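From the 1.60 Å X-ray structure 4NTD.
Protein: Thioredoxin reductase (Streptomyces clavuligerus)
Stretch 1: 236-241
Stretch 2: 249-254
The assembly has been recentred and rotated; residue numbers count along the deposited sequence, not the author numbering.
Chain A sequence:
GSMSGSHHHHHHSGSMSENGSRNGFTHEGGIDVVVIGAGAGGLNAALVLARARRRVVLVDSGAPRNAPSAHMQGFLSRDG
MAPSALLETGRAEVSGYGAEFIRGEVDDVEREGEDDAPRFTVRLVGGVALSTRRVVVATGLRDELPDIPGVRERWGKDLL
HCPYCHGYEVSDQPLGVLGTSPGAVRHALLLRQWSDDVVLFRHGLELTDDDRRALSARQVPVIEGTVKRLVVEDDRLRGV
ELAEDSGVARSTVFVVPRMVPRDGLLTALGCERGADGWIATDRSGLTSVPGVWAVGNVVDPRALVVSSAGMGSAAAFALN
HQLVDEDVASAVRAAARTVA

Stretch 1 236-241: RLRGVE
Stretch 2, residues 249-254: ARSTVF

Two neighbouring strands need not stay paired along their whole length: a short antiparallel register can hold them at one point while side chains and a water fill the gap where they diverge. Residues 236-241 and 249-254 of this thioredoxin reductase illustrate the principle. Residues 252-254 form a strand whose N-to-C direction lies 64° from that of stretch 1, with 7.8 Å between the axes at closest approach.

The register is set at Ala249 (phi/psi -72/133), the antiparallel, non-hydrogen-bonded partner of Gly239 (169/-164), with their CA atoms 4.0 Å apart. Such closeness suits glycine: an ideal CB there would lie only 3.0 Å from Ala249 CA. Ala249 CA also approaches Arg238 O at 3.3 Å in a CA-H...O contact.

Arg250 (-146/152) makes the sole direct hydrogen bond between the stretches, from its N to Arg238 O (3.1 Å, 151°). Arg238 is kinked at -110/-25, and its O also lies 3.0 Å from Arg250 O, a close pair of acceptors that cannot bond. The Arg250 side chain (chi1 m, chi2 m, chi3 96°) curls back so that NE donates to Ala249 O at 2.8 Å.

Ser251 (-93/-30, chi1 p) points its CA-to-CB bond away, and here a water replaces direct pairing, donating to both Ser251 O and Leu237 O at 2.8 Å each. Thr252 (-145/138, chi1 m) likewise points away, leaving its CA 3.8 Å from Leu237 CD2.

Val253 (-124/138, chi1 t) turns toward stretch 1 and completes the apolar contact. Its CG2 lies 3.5 Å from CD2 of Leu237 (-63/131; chi1 t, chi2 p) and 3.8 Å from CG2 of Val240 (-126/129, chi1 t). Phe254 (-113/149, chi1 m) continues the extended backbone beyond reach of stretch 1.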

# COMPACT_ATOMS: atom_id res chain seq x y z
N ARG A 236 10.98 28.37 18.29
CA ARG A 236 9.61 28.06 17.88
C ARG A 236 8.99 29.21 17.10
O ARG A 236 9.24 30.38 17.38
CB ARG A 236 8.71 27.65 19.06
CG ARG A 236 9.05 28.27 20.41
CD ARG A 236 8.70 27.32 21.55
NE ARG A 236 7.27 27.02 21.60
CZ ARG A 236 6.41 27.47 22.52
NH1 ARG A 236 6.82 28.25 23.53
NH2 ARG A 236 5.13 27.12 22.45
N LEU A 237 8.19 28.84 16.10
CA LEU A 237 7.46 29.80 15.29
C LEU A 237 6.46 30.56 16.16
O LEU A 237 5.71 29.96 16.93
CB LEU A 237 6.72 29.07 14.17
CG LEU A 237 5.87 29.95 13.25
CD1 LEU A 237 6.75 30.73 12.29
CD2 LEU A 237 4.86 29.11 12.48
N ARG A 238 6.47 31.89 16.02
CA ARG A 238 5.57 32.77 16.77
C ARG A 238 4.52 33.42 15.88
O ARG A 238 3.46 33.82 16.37
CB ARG A 238 6.38 33.87 17.47
CG ARG A 238 7.50 33.35 18.35
CD ARG A 238 6.97 32.43 19.44
NE ARG A 238 8.02 32.04 20.37
CZ ARG A 238 7.82 31.38 21.51
NH1 ARG A 238 6.60 31.01 21.87
NH2 ARG A 238 8.85 31.08 22.29
N GLY A 239 4.82 33.56 14.59
CA GLY A 239 3.87 34.17 13.67
C GLY A 239 4.43 34.50 12.30
O GLY A 239 5.49 34.02 11.91
N VAL A 240 3.69 35.35 11.59
CA VAL A 240 4.00 35.74 10.23
C VAL A 240 4.04 37.26 10.17
O VAL A 240 3.11 37.92 10.64
CB VAL A 240 2.92 35.22 9.25
CG1 VAL A 240 3.22 35.65 7.82
CG2 VAL A 240 2.82 33.70 9.34
N GLU A 241 5.12 37.81 9.62
CA GLU A 241 5.25 39.26 9.45
C GLU A 241 4.96 39.65 8.01
O GLU A 241 5.41 38.98 7.07
CB GLU A 241 6.66 39.73 9.84
CG GLU A 241 6.85 41.24 9.75
CD GLU A 241 8.17 41.72 10.33
OE1 GLU A 241 8.72 41.04 11.21
OE2 GLU A 241 8.64 42.79 9.91
N ALA A 249 0.11 36.47 14.90
CA ALA A 249 0.61 35.36 15.69
C ALA A 249 -0.04 34.05 15.24
O ALA A 249 -1.25 33.98 15.04
CB ALA A 249 0.36 35.61 17.17
N ARG A 250 0.80 33.03 15.06
CA ARG A 250 0.39 31.67 14.70
C ARG A 250 1.36 30.71 15.38
O ARG A 250 2.51 31.07 15.62
CB ARG A 250 0.46 31.45 13.18
CG ARG A 250 -0.50 32.26 12.31
CD ARG A 250 -1.93 31.74 12.36
NE ARG A 250 -2.77 32.46 13.32
CZ ARG A 250 -4.06 32.23 13.53
NH1 ARG A 250 -4.71 31.29 12.85
NH2 ARG A 250 -4.72 32.96 14.42
N SER A 251 0.91 29.50 15.69
CA SER A 251 1.80 28.48 16.26
C SER A 251 2.41 27.59 15.17
O SER A 251 3.51 27.07 15.32
CB SER A 251 1.04 27.61 17.27
OG SER A 251 0.13 26.75 16.61
N THR A 252 1.67 27.41 14.08
CA THR A 252 2.06 26.52 12.99
C THR A 252 1.60 27.11 11.66
O THR A 252 0.49 27.64 11.56
CB THR A 252 1.41 25.13 13.16
OG1 THR A 252 1.53 24.70 14.52
CG2 THR A 252 2.06 24.10 12.24
N VAL A 253 2.46 27.03 10.64
CA VAL A 253 2.13 27.54 9.31
C VAL A 253 2.30 26.42 8.28
O VAL A 253 3.25 25.64 8.35
CB VAL A 253 3.00 28.76 8.94
CG1 VAL A 253 2.81 29.15 7.48
CG2 VAL A 253 2.66 29.94 9.83
N PHE A 254 1.34 26.33 7.36
CA PHE A 254 1.35 25.32 6.31
C PHE A 254 1.55 25.95 4.93
O PHE A 254 1.14 27.08 4.68
CB PHE A 254 0.05 24.52 6.32
CG PHE A 254 -0.07 23.56 7.47
CD1 PHE A 254 0.19 22.21 7.29
CD2 PHE A 254 -0.44 24.00 8.73
CE1 PHE A 254 0.08 21.32 8.35
CE2 PHE A 254 -0.55 23.12 9.79
CZ PHE A 254 -0.29 21.77 9.60
O HOH W 1 5.03 27.40 17.68